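Long-range contacts in pectate lyase II (Xanthomonas campestris pv. campestris, PDB 2QY1), which probably cleaves de-esterified pectin by beta-elimination, as a secreted polysaccharide lyase of family 1 that takes part in plant cell-wall polysaccharide breakdown: residues N101-L106 with A322-N327; D132-F137 with S167-Y172; V233-I238 with R256-I261. The protein carries 2 engineered substitutions. All blocks are in the same frame, centred on the assembly; numbering follows the deposited sequence.

Interaction 1. Residues N101-L106 with A322-N327; sequences NMTIGL and AGAGKN
Asn101 and Ala324 face each other across this surface contact, the amide of one laid along the methyl and backbone of the other. The CB of Ala324 points at the strand side, and Asn101 reaches back with its amide end: chi1 of -148°, away from a staggered position, brings OD1 in front of the Gly325 N-H. There OD1 accepts the backbone N-H of Gly325 at 2.9 Å, a fairly straight bond (158° at the hydrogen) in which the donor stands above the carbonyl plane. The same oxygen packs 3.3 Å from Ala324 CA. A water adds a second donor to it, 2.8 Å from Asn101 OD1, and ties it to Gly323 O and Lys326 N, so this water bridges the strand side to two backbone atoms of the loop 322-327. ND2 of Asn101 donates to Gly78 O on the neighbouring coil. On its other flank the Ala324 methyl meets the hydroxyl of Thr103, with OG1 3.3 Å from CB; OG1 stands beside the backbone N of Thr103 and anti to its carbonyl carbon. Met102 turns its side chain away and offers the methyl its carbonyl oxygen. Within the loop, Lys326 curls back so that NZ donates to Ala322 O, 2.8 Å away, in the carbonyl plane just past the end of helix 314-321. Asn101 itself has positive phi (59°), which breaks strand 97-105 into two arms at a bend. The arrangement is a C-terminal segment laid across the corner of one coil of the right-handed parallel beta-helix of pectate lyases.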
# COMPACT_ATOMS: atom_id res chain seq x y z
N ASN A 101 -12.08 -2.39 3.23
CA ASN A 101 -13.13 -1.36 3.40
C ASN A 101 -12.91 -0.38 4.57
O ASN A 101 -13.87 0.16 5.12
CB ASN A 101 -14.52 -2.01 3.48
CG ASN A 101 -15.62 -1.13 2.88
OD1 ASN A 101 -15.48 -0.62 1.77
ND2 ASN A 101 -16.71 -0.97 3.62
N MET A 102 -11.65 -0.16 4.93
CA MET A 102 -11.32 0.82 5.96
C MET A 102 -11.04 2.18 5.34
O MET A 102 -10.37 2.27 4.31
CB MET A 102 -10.11 0.37 6.79
CG MET A 102 -10.35 -0.85 7.68
SD MET A 102 -11.47 -0.51 9.05
CE MET A 102 -10.35 0.26 10.21
N THR A 103 -11.56 3.22 5.98
CA THR A 103 -11.22 4.60 5.62
C THR A 103 -10.33 5.14 6.73
O THR A 103 -10.78 5.32 7.87
CB THR A 103 -12.48 5.46 5.42
OG1 THR A 103 -13.25 4.92 4.34
CG2 THR A 103 -12.11 6.90 5.09
N ILE A 104 -9.06 5.38 6.38
CA ILE A 104 -8.02 5.73 7.34
C ILE A 104 -7.43 7.10 6.97
O ILE A 104 -6.81 7.25 5.92
CB ILE A 104 -6.90 4.64 7.37
CG1 ILE A 104 -7.49 3.26 7.72
CG2 ILE A 104 -5.78 5.03 8.35
CD1 ILE A 104 -6.52 2.10 7.59
N GLY A 105 -7.64 8.09 7.83
CA GLY A 105 -7.25 9.46 7.50
C GLY A 105 -6.57 10.27 8.58
O GLY A 105 -6.86 10.10 9.77
N LEU A 106 -5.65 11.14 8.15
CA LEU A 106 -5.04 12.17 8.99
C LEU A 106 -4.56 11.66 10.35
O LEU A 106 -4.92 12.21 11.40
CB LEU A 106 -5.99 13.36 9.15
CG LEU A 106 -6.28 14.16 7.87
CD1 LEU A 106 -7.59 14.94 8.01
CD2 LEU A 106 -5.12 15.09 7.53
N ALA A 322 -12.35 1.65 -6.95
CA ALA A 322 -11.31 1.75 -5.93
C ALA A 322 -11.74 2.48 -4.67
O ALA A 322 -12.47 3.48 -4.73
CB ALA A 322 -10.05 2.40 -6.50
N GLY A 323 -11.30 1.97 -3.52
CA GLY A 323 -11.52 2.62 -2.23
C GLY A 323 -12.62 1.98 -1.41
O GLY A 323 -13.28 1.03 -1.85
N ALA A 324 -12.80 2.50 -0.20
CA ALA A 324 -13.85 2.05 0.70
C ALA A 324 -15.20 2.65 0.30
O ALA A 324 -15.25 3.65 -0.41
CB ALA A 324 -13.51 2.41 2.14
N GLY A 325 -16.28 2.02 0.74
CA GLY A 325 -17.63 2.52 0.47
C GLY A 325 -18.13 2.21 -0.93
O GLY A 325 -19.15 2.74 -1.36
N LYS A 326 -17.41 1.33 -1.64
CA LYS A 326 -17.75 0.96 -3.01
C LYS A 326 -18.36 -0.44 -3.11
O LYS A 326 -18.48 -1.00 -4.20
CB LYS A 326 -16.51 1.04 -3.91
CG LYS A 326 -15.94 2.45 -4.07
CD LYS A 326 -16.77 3.27 -5.04
CE LYS A 326 -16.25 4.70 -5.14
NZ LYS A 326 -14.81 4.73 -5.52
N ASN A 327 -18.74 -0.99 -1.96
CA ASN A 327 -19.30 -2.35 -1.87
C ASN A 327 -18.35 -3.43 -2.43
O ASN A 327 -18.79 -4.47 -2.91
CB ASN A 327 -20.68 -2.40 -2.54
CG ASN A 327 -21.42 -3.68 -2.26
OD1 ASN A 327 -21.48 -4.15 -1.12
ND2 ASN A 327 -21.98 -4.26 -3.30
O HOH W 1 -19.01 -0.39 1.17
O HOH W 2 -15.32 -0.73 -1.04

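Interaction 2. Residues D132-F137 with S167-Y172; sequences DHNTVF and SYNYVY
Neighbouring strands run almost parallel here, with 11° between 135-137 and 170-172, and the polar contacts gather round the bend that interrupts each. Past it the backbones pair by Tyr170 N to Asn134 O, Val136 N to Tyr170 O and Tyr172 N to Val136 O. The backbone N-H of Asn134 meets a lone pair of Asn169 OD1 in the carbonyl plane (2.8 Å from Asn134 N), and Asn134 ND2 adds a longer, more bent bond. The amides lie side by side, planes 11° apart, their far ends taken by Met102 N (Asn134 OD1) and Val131 O (Asn169 ND2). This asparagine ladder stacks from coil to coil in the right-handed parallel beta-helix of pectate lyases. Beside it Tyr168 CB sits over the centre of the His133 ring, 3.4 Å from the centroid; the near-parallel rings are offset, centres 4.8 Å apart, with little face-to-face cover. Asp132 OD2, in the imidazole plane, accepts the ND1 N-H; with NE2 bonded to Ala329 O, both ring nitrogens are held. Asp132 OD1 receives Ser167 OG at 2.7 Å on its anti lone pair. Val136 and Val171, on the opposite face from Thr135 and Tyr170, touch more loosely, Val136 CB to Val171 CG2 4.3 Å. At the partly exposed end Phe137 and Tyr172 lie near parallel (10°) but displaced too far for a true stack: Phe137 CB covers the tyrosine ring centre, Tyr172 OH the phenylalanine rim.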
# COMPACT_ATOMS: atom_id res chain seq x y z
N ASP A 132 -7.28 -4.58 0.67
CA ASP A 132 -8.26 -4.42 -0.42
C ASP A 132 -9.35 -3.38 -0.13
O ASP A 132 -9.89 -3.34 0.97
CB ASP A 132 -8.90 -5.78 -0.72
CG ASP A 132 -9.91 -5.73 -1.86
OD1 ASP A 132 -9.49 -5.68 -3.04
OD2 ASP A 132 -11.12 -5.76 -1.57
N HIS A 133 -9.66 -2.55 -1.13
CA HIS A 133 -10.78 -1.59 -1.02
C HIS A 133 -10.73 -0.71 0.22
O HIS A 133 -11.74 -0.49 0.89
CB HIS A 133 -12.13 -2.32 -1.12
CG HIS A 133 -12.54 -2.64 -2.52
ND1 HIS A 133 -12.34 -3.88 -3.09
CD2 HIS A 133 -13.13 -1.88 -3.47
CE1 HIS A 133 -12.80 -3.87 -4.32
NE2 HIS A 133 -13.29 -2.67 -4.58
N ASN A 134 -9.54 -0.20 0.53
CA ASN A 134 -9.38 0.78 1.60
C ASN A 134 -9.15 2.16 1.00
O ASN A 134 -8.67 2.28 -0.13
CB ASN A 134 -8.21 0.39 2.52
CG ASN A 134 -8.35 -1.01 3.09
OD1 ASN A 134 -9.20 -1.26 3.95
ND2 ASN A 134 -7.52 -1.94 2.63
N THR A 135 -9.53 3.19 1.74
CA THR A 135 -9.25 4.57 1.36
C THR A 135 -8.31 5.17 2.40
O THR A 135 -8.60 5.16 3.59
CB THR A 135 -10.54 5.40 1.23
OG1 THR A 135 -11.35 4.85 0.19
CG2 THR A 135 -10.24 6.87 0.89
N VAL A 136 -7.16 5.67 1.94
CA VAL A 136 -6.12 6.19 2.83
C VAL A 136 -5.77 7.62 2.41
O VAL A 136 -5.42 7.85 1.25
CB VAL A 136 -4.86 5.29 2.80
CG1 VAL A 136 -3.74 5.87 3.67
CG2 VAL A 136 -5.20 3.86 3.25
N PHE A 137 -5.88 8.57 3.34
CA PHE A 137 -5.59 9.97 3.03
C PHE A 137 -4.97 10.74 4.19
O PHE A 137 -5.14 10.39 5.36
CB PHE A 137 -6.84 10.69 2.51
CG PHE A 137 -7.89 10.94 3.57
CD1 PHE A 137 -8.85 9.97 3.85
CD2 PHE A 137 -7.92 12.14 4.27
CE1 PHE A 137 -9.82 10.19 4.82
CE2 PHE A 137 -8.89 12.38 5.24
CZ PHE A 137 -9.84 11.40 5.52
N SER A 167 -4.91 -4.31 -3.57
CA SER A 167 -5.86 -4.11 -4.66
C SER A 167 -7.02 -3.17 -4.34
O SER A 167 -7.51 -3.13 -3.21
CB SER A 167 -6.41 -5.46 -5.15
OG SER A 167 -7.02 -6.17 -4.08
N TYR A 168 -7.44 -2.41 -5.36
CA TYR A 168 -8.61 -1.52 -5.27
C TYR A 168 -8.58 -0.53 -4.11
O TYR A 168 -9.62 -0.17 -3.57
CB TYR A 168 -9.91 -2.33 -5.24
CG TYR A 168 -10.16 -3.16 -6.48
CD1 TYR A 168 -10.83 -2.62 -7.58
CD2 TYR A 168 -9.73 -4.48 -6.56
CE1 TYR A 168 -11.06 -3.38 -8.72
CE2 TYR A 168 -9.96 -5.25 -7.70
CZ TYR A 168 -10.62 -4.69 -8.77
OH TYR A 168 -10.85 -5.44 -9.91
N ASN A 169 -7.38 -0.11 -3.71
CA ASN A 169 -7.24 0.93 -2.70
C ASN A 169 -7.25 2.32 -3.31
O ASN A 169 -6.90 2.48 -4.50
CB ASN A 169 -5.96 0.71 -1.88
CG ASN A 169 -6.01 -0.56 -1.05
OD1 ASN A 169 -6.83 -0.69 -0.15
ND2 ASN A 169 -5.12 -1.49 -1.36
N TYR A 170 -7.64 3.29 -2.52
CA TYR A 170 -7.65 4.68 -2.96
C TYR A 170 -6.78 5.48 -1.99
O TYR A 170 -7.12 5.64 -0.82
CB TYR A 170 -9.09 5.20 -3.00
CG TYR A 170 -9.29 6.63 -3.47
CD1 TYR A 170 -8.31 7.32 -4.19
CD2 TYR A 170 -10.50 7.28 -3.23
CE1 TYR A 170 -8.52 8.63 -4.62
CE2 TYR A 170 -10.73 8.58 -3.66
CZ TYR A 170 -9.74 9.25 -4.36
OH TYR A 170 -9.97 10.54 -4.78
N VAL A 171 -5.64 5.95 -2.50
CA VAL A 171 -4.72 6.75 -1.70
C VAL A 171 -4.62 8.14 -2.32
O VAL A 171 -4.20 8.28 -3.48
CB VAL A 171 -3.31 6.11 -1.60
CG1 VAL A 171 -2.42 6.91 -0.63
CG2 VAL A 171 -3.39 4.65 -1.15
N TYR A 172 -5.00 9.15 -1.56
CA TYR A 172 -4.97 10.54 -2.04
C TYR A 172 -4.49 11.52 -0.97
O TYR A 172 -4.52 11.20 0.22
CB TYR A 172 -6.33 10.95 -2.63
CG TYR A 172 -7.44 11.12 -1.61
CD1 TYR A 172 -7.69 12.36 -1.02
CD2 TYR A 172 -8.26 10.05 -1.26
CE1 TYR A 172 -8.71 12.53 -0.10
CE2 TYR A 172 -9.30 10.21 -0.34
CZ TYR A 172 -9.51 11.45 0.24
OH TYR A 172 -10.53 11.61 1.15

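Interaction 3. Residues V233-I238 with R256-I261; sequences VRMGGI and RDSSEI. With PO4 (phosphate ion), chain C.
The Arg234 guanidinium has Arg256 O over one face, 3.0 Å above its plane and offset toward the rim, with the backbone of Asp257 farther out on the same side. That oxygen is close to Arg234 NE but badly angled for a hydrogen bond. Ser258 OG and a phosphate ion occupy the edges. The contact joins a tight turn and a loop that follow parallel strands of the right-handed beta-helix: 233-238 leaves strand 231-234 through a type I' turn from Arg234 to Gly237, and 256-261 leaves strand 245-255. Along the NE edge, Arg234 NE donates to Ser258 OG at 2.8 Å, almost straight (174°) and in the guanidinium plane; NH2 adds a weak bond to the same oxygen. Ser258 OG in turn is hydrogen-bonded to Asp184 OD2, a carboxylate that would be expected to stabilise the nearby positive charge. Bends at chi2 and chi3 of Arg234 carry its planar end over the loop. The main chains are stitched beside it by two bonds whose donors lie above the carbonyl planes: Met235 N to Glu260 O and Gly236 N to Ile261 O. Met235, folded at chi2 and chi3, brings its sulfur and methyl back onto the loop, where SD comes to 3.4 Å from Ser259 OG; its side chain crosses that of Glu260 at about a right angle, CE against OE1. The phosphate, probably from the crystallisation liquor, is held end-on by the two terminal nitrogens: Arg234 NH1 donates to its O1, and Arg234 NH2 points at its O4 over 2.8 Å, 176° at the hydrogen.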
# COMPACT_ATOMS: atom_id res chain seq x y z
N VAL A 233 11.74 1.49 -8.53
CA VAL A 233 12.26 0.13 -8.34
C VAL A 233 13.76 0.18 -8.06
O VAL A 233 14.52 0.76 -8.83
CB VAL A 233 11.98 -0.77 -9.57
CG1 VAL A 233 12.23 -2.22 -9.23
CG2 VAL A 233 10.54 -0.60 -10.05
N ARG A 234 14.17 -0.44 -6.96
CA ARG A 234 15.53 -0.27 -6.44
C ARG A 234 16.10 -1.58 -5.89
O ARG A 234 15.37 -2.55 -5.70
CB ARG A 234 15.52 0.79 -5.33
CG ARG A 234 15.25 2.21 -5.82
CD ARG A 234 14.50 3.03 -4.78
NE ARG A 234 15.36 3.46 -3.68
CZ ARG A 234 15.12 4.51 -2.89
NH1 ARG A 234 14.03 5.25 -3.07
NH2 ARG A 234 15.97 4.82 -1.93
N MET A 235 17.42 -1.58 -5.67
CA MET A 235 18.13 -2.70 -5.04
C MET A 235 17.92 -4.07 -5.71
O MET A 235 17.70 -5.08 -5.04
CB MET A 235 17.80 -2.79 -3.54
CG MET A 235 18.28 -1.61 -2.70
SD MET A 235 20.02 -1.18 -2.94
CE MET A 235 20.86 -2.70 -2.47
N GLY A 236 17.99 -4.09 -7.04
CA GLY A 236 17.86 -5.34 -7.79
C GLY A 236 16.45 -5.88 -7.91
O GLY A 236 16.23 -6.94 -8.50
N GLY A 237 15.48 -5.16 -7.34
CA GLY A 237 14.07 -5.51 -7.48
C GLY A 237 13.65 -5.49 -8.94
O GLY A 237 14.20 -4.74 -9.75
N ILE A 238 12.68 -6.33 -9.29
CA ILE A 238 12.12 -6.32 -10.64
C ILE A 238 10.60 -6.15 -10.55
O ILE A 238 9.95 -6.81 -9.74
CB ILE A 238 12.49 -7.61 -11.44
CG1 ILE A 238 14.01 -7.76 -11.54
CG2 ILE A 238 11.86 -7.57 -12.84
CD1 ILE A 238 14.49 -9.12 -12.07
N ARG A 256 15.91 5.28 -8.47
CA ARG A 256 16.74 6.35 -7.92
C ARG A 256 16.95 6.26 -6.40
O ARG A 256 16.10 5.74 -5.68
CB ARG A 256 16.14 7.72 -8.28
CG ARG A 256 14.69 7.94 -7.82
CD ARG A 256 14.17 9.30 -8.25
NE ARG A 256 14.20 9.45 -9.70
CZ ARG A 256 14.13 10.62 -10.34
NH1 ARG A 256 14.03 11.75 -9.66
NH2 ARG A 256 14.16 10.64 -11.67
N ASP A 257 18.10 6.76 -5.96
CA ASP A 257 18.42 6.98 -4.53
C ASP A 257 18.84 5.75 -3.71
O ASP A 257 19.04 5.85 -2.50
CB ASP A 257 17.31 7.77 -3.82
CG ASP A 257 17.16 9.18 -4.36
OD1 ASP A 257 18.18 9.89 -4.47
OD2 ASP A 257 16.02 9.59 -4.67
N SER A 258 18.99 4.61 -4.38
CA SER A 258 19.59 3.43 -3.78
C SER A 258 21.01 3.20 -4.31
O SER A 258 21.38 3.73 -5.36
CB SER A 258 18.73 2.19 -4.01
OG SER A 258 17.70 2.09 -3.04
N SER A 259 21.79 2.41 -3.57
CA SER A 259 23.15 2.06 -3.97
C SER A 259 23.18 1.26 -5.27
O SER A 259 24.16 1.32 -6.02
CB SER A 259 23.85 1.29 -2.85
OG SER A 259 23.11 0.14 -2.49
N GLU A 260 22.11 0.52 -5.54
CA GLU A 260 21.97 -0.27 -6.76
C GLU A 260 20.58 -0.11 -7.36
O GLU A 260 19.59 -0.00 -6.63
CB GLU A 260 22.26 -1.75 -6.48
CG GLU A 260 23.73 -2.06 -6.24
CD GLU A 260 23.95 -3.42 -5.62
OE1 GLU A 260 23.20 -3.79 -4.68
OE2 GLU A 260 24.88 -4.13 -6.05
N ILE A 261 20.51 -0.10 -8.69
CA ILE A 261 19.24 0.14 -9.38
C ILE A 261 18.30 -1.08 -9.38
O ILE A 261 18.72 -2.20 -9.10
CB ILE A 261 19.44 0.67 -10.84
CG1 ILE A 261 20.10 -0.39 -11.73
CG2 ILE A 261 20.22 1.99 -10.84
CD1 ILE A 261 19.83 -0.20 -13.21
P PO4 C . 14.59 8.23 -0.86
O1 PO4 C . 13.68 7.80 -1.98
O2 PO4 C . 13.78 8.77 0.29
O3 PO4 C . 15.52 9.31 -1.36
O4 PO4 C . 15.41 7.04 -0.38

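How the interactions relate
Interactions 1 and 2 adjoin, their centres 6 Å apart, on neighbouring strands 97-105 and 129-137 of the parallel beta-helix. The C-terminal segment 322-327 spans both: Gly323 N lies 2.7 Å from Tyr168 O and Ala324 N 2.8 Å from Thr135 OG1, each a probable hydrogen bond, so the loop laid on one coil is also fastened to the next two. Interaction 3 belongs to later coils, its centre about 31 Å from that of interaction 1, on the other side of the chain's centre, and about 26 Å from that of interaction 2. Its phosphate touches neither of the others; the nearest atoms of interactions 2 and 3 are about 16 Å apart.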